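Local coordinates for small TOPRIM domain protein (Geobacillus stearothermophilus, PDB 2FCJ) that is of unknown function but, as a small Toprim-domain protein, may act on nucleic acids in a metal-dependent way, as larger Toprim enzymes do, at residues Q17-V22 and W95-V100. Numbering follows the deposited sequence.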
ATOM      1  N   GLN A  17      -1.352   2.061  -9.808  1.00 20.04           N
ATOM      2  CA  GLN A  17      -0.567   2.705 -10.847  1.00 20.27           C
ATOM      3  C   GLN A  17       0.212   3.906 -10.300  1.00 19.19           C
ATOM      4  O   GLN A  17       1.376   4.107 -10.638  1.00 20.08           O
ATOM      5  CB  GLN A  17      -1.474   3.112 -12.007  1.00 20.53           C
ATOM      6  CG  GLN A  17      -2.280   1.955 -12.566  1.00 24.94           C
ATOM      7  CD  GLN A  17      -1.467   1.048 -13.478  1.00 26.69           C
ATOM      8  OE1 GLN A  17      -1.303   1.331 -14.665  0.50 26.44           O
ATOM      9  NE2 GLN A  17      -0.984  -0.065 -12.931  1.00 27.86           N
ATOM     10  N   LYS A  18      -0.425   4.681  -9.431  1.00 21.01           N
ATOM     11  CA  LYS A  18       0.204   5.866  -8.855  1.00 20.09           C
ATOM     12  C   LYS A  18       1.386   5.494  -7.963  1.00 20.91           C
ATOM     13  O   LYS A  18       2.456   6.099  -8.036  1.00 21.50           O
ATOM     14  CB  LYS A  18      -0.831   6.616  -8.031  1.00 22.70           C
ATOM     15  CG  LYS A  18      -0.338   7.892  -7.413  1.00 24.24           C
ATOM     16  CD  LYS A  18      -1.522   8.754  -7.032  1.00 30.73           C
ATOM     17  CE  LYS A  18      -1.077  10.120  -6.558  1.00 35.32           C
ATOM     18  NZ  LYS A  18      -2.207  11.061  -6.671  1.00 34.15           N
ATOM     19  N   VAL A  19       1.183   4.497  -7.112  1.00 20.49           N
ATOM     20  CA  VAL A  19       2.275   3.980  -6.300  1.00 19.83           C
ATOM     21  C   VAL A  19       3.431   3.468  -7.157  1.00 21.33           C
ATOM     22  O   VAL A  19       4.599   3.781  -6.902  1.00 19.91           O
ATOM     23  CB  VAL A  19       1.790   2.848  -5.384  1.00 19.85           C
ATOM     24  CG1 VAL A  19       2.973   2.154  -4.745  1.00 20.70           C
ATOM     25  CG2 VAL A  19       0.846   3.392  -4.329  1.00 20.14           C
ATOM     26  N   ALA A  20       3.111   2.667  -8.169  1.00 19.73           N
ATOM     27  CA  ALA A  20       4.136   2.079  -9.017  1.00 20.59           C
ATOM     28  C   ALA A  20       4.971   3.149  -9.702  1.00 21.05           C
ATOM     29  O   ALA A  20       6.152   2.938  -9.966  1.00 22.46           O
ATOM     30  CB  ALA A  20       3.507   1.156 -10.047  1.00 20.42           C
ATOM     31  N   ALA A  21       4.336   4.271 -10.037  1.00 20.08           N
ATOM     32  CA  ALA A  21       5.003   5.355 -10.747  1.00 21.13           C
ATOM     33  C   ALA A  21       6.025   6.081  -9.880  1.00 18.20           C
ATOM     34  O   ALA A  21       7.009   6.613 -10.396  1.00 21.29           O
ATOM     35  CB  ALA A  21       3.980   6.337 -11.313  1.00 20.84           C
ATOM     36  N   VAL A  22       5.826   6.080  -8.563  1.00 19.45           N
ATOM     37  CA  VAL A  22       6.770   6.787  -7.701  1.00 18.26           C
ATOM     38  C   VAL A  22       7.944   5.934  -7.257  1.00 17.34           C
ATOM     39  O   VAL A  22       8.966   6.455  -6.825  1.00 16.97           O
ATOM     40  CB  VAL A  22       6.109   7.505  -6.505  0.50 18.20           C
ATOM     41  CG1 VAL A  22       4.843   8.211  -6.942  0.50 17.50           C
ATOM     42  CG2 VAL A  22       5.825   6.543  -5.382  0.50 13.99           C
ATOM     43  N   TRP A  95       4.230  14.073  -4.751  1.00 20.82           N
ATOM     44  CA  TRP A  95       5.342  14.262  -3.836  1.00 21.02           C
ATOM     45  C   TRP A  95       4.975  13.779  -2.436  1.00 21.78           C
ATOM     46  O   TRP A  95       5.845  13.303  -1.706  1.00 22.49           O
ATOM     47  CB  TRP A  95       5.849  15.725  -3.842  1.00 21.63           C
ATOM     48  CG  TRP A  95       4.864  16.698  -3.362  1.00 21.47           C
ATOM     49  CD1 TRP A  95       4.009  17.431  -4.120  1.00 20.94           C
ATOM     50  CD2 TRP A  95       4.557  16.985  -2.000  1.00 21.28           C
ATOM     51  NE1 TRP A  95       3.215  18.200  -3.313  1.00 20.64           N
ATOM     52  CE2 TRP A  95       3.539  17.951  -2.004  1.00 21.92           C
ATOM     53  CE3 TRP A  95       5.087  16.567  -0.776  1.00 23.13           C
ATOM     54  CZ2 TRP A  95       2.990  18.460  -0.834  1.00 22.67           C
ATOM     55  CZ3 TRP A  95       4.563  17.103   0.392  1.00 24.56           C
ATOM     56  CH2 TRP A  95       3.526  18.038   0.350  1.00 24.21           C
ATOM     57  N   HIS A  96       3.699  13.877  -2.064  1.00 21.37           N
ATOM     58  CA  HIS A  96       3.281  13.479  -0.720  1.00 21.56           C
ATOM     59  C   HIS A  96       3.314  11.956  -0.630  1.00 21.84           C
ATOM     60  O   HIS A  96       3.848  11.397   0.322  1.00 21.88           O
ATOM     61  CB  HIS A  96       1.882  14.024  -0.344  1.00 20.89           C
ATOM     62  CG  HIS A  96       1.357  13.484   0.951  1.00 21.59           C
ATOM     63  ND1 HIS A  96       1.913  13.799   2.176  1.00 25.25           N
ATOM     64  CD2 HIS A  96       0.300  12.687   1.219  1.00 21.49           C
ATOM     65  CE1 HIS A  96       1.226  13.204   3.138  1.00 23.85           C
ATOM     66  NE2 HIS A  96       0.248  12.514   2.583  1.00 21.79           N
ATOM     67  N   LEU A  97       2.764  11.276  -1.629  1.00 21.55           N
ATOM     68  CA  LEU A  97       2.812   9.820  -1.669  1.00 21.53           C
ATOM     69  C   LEU A  97       4.260   9.357  -1.638  1.00 22.45           C
ATOM     70  O   LEU A  97       4.627   8.436  -0.893  1.00 22.06           O
ATOM     71  CB  LEU A  97       2.146   9.358  -2.949  1.00 23.02           C
ATOM     72  CG  LEU A  97       2.092   7.855  -3.169  1.00 24.74           C
ATOM     73  CD1 LEU A  97       1.435   7.148  -1.988  1.00 25.30           C
ATOM     74  CD2 LEU A  97       1.377   7.521  -4.478  1.00 24.64           C
ATOM     75  N   ALA A  98       5.110  10.007  -2.425  1.00 21.96           N
ATOM     76  CA  ALA A  98       6.524   9.671  -2.430  1.00 22.94           C
ATOM     77  C   ALA A  98       7.138   9.820  -1.036  1.00 21.10           C
ATOM     78  O   ALA A  98       7.908   8.962  -0.606  1.00 21.58           O
ATOM     79  CB  ALA A  98       7.269  10.524  -3.444  1.00 22.98           C
ATOM     80  N   GLN A  99       6.795  10.893  -0.322  1.00 21.99           N
ATOM     81  CA  GLN A  99       7.329  11.095   1.019  1.00 21.59           C
ATOM     82  C   GLN A  99       6.802  10.072   2.029  1.00 21.54           C
ATOM     83  O   GLN A  99       7.551   9.641   2.914  1.00 20.87           O
ATOM     84  CB  GLN A  99       7.062  12.523   1.489  1.00 21.35           C
ATOM     85  CG  GLN A  99       7.880  13.555   0.710  1.00 23.04           C
ATOM     86  CD  GLN A  99       7.902  14.910   1.362  1.00 25.85           C
ATOM     87  OE1 GLN A  99       7.246  15.132   2.388  1.00 30.41           O
ATOM     88  NE2 GLN A  99       8.584  15.861   0.729  1.00 19.56           N
ATOM     89  N   VAL A 100       5.530   9.690   1.913  1.00 21.57           N
ATOM     90  CA  VAL A 100       4.988   8.644   2.778  1.00 20.83           C
ATOM     91  C   VAL A 100       5.781   7.358   2.597  1.00 20.44           C
ATOM     92  O   VAL A 100       6.172   6.711   3.569  1.00 20.36           O
ATOM     93  CB  VAL A 100       3.494   8.429   2.507  1.00 21.38           C
ATOM     94  CG1 VAL A 100       2.984   7.185   3.220  1.00 19.44           C
ATOM     95  CG2 VAL A 100       2.709   9.650   2.960  1.00 20.96           C
TER
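Leu97 reaches from helix 94-103 to the flank of helix 13-22, where it meets Lys18, Val19 and Val22, a compact example of how two helices of a Toprim-domain protein pack through a few apolar side chains. The Toprim fold is built on a four-stranded parallel sheet, and helix 13-22 follows its strand 6-10. The two helical segments come within 9.9 Å axis to axis and cross at -71°, and few side chains meet between them.

Leu97 buries the most surface here, and one of its methyls does the touching. CG lies anti to the backbone N (chi1 -180°), beside the carbonyl carbon; from it CD2 rests against Lys18 and Val19, 4.0 Å from Val19 N. The aliphatic part of Lys18 passes obliquely beside this methyl; CD and CE each lie 4.1 Å from Leu97 CD2. Beyond CG the Lys18 chain is extended, and its NZ is hydrogen-bonded to the carbonyl oxygen of Ala92, just ahead of helix 94-103. Lysine thus adds a polar tie to the apolar packing.

Val22 points its CB toward the second helix. It has two conformers; in the one described, CG1 approaches Leu97 CD2 at 4.3 Å, while CG2 lies near Ala98 CA. On the sheet side, Leu56 of strand 52-56 touches both Val19 and Leu97, joining this helix pair to the central sheet. The tightest point is Lys18 CG against Leu97 CD2, at 3.4 Å closer than carbon atoms usually pack.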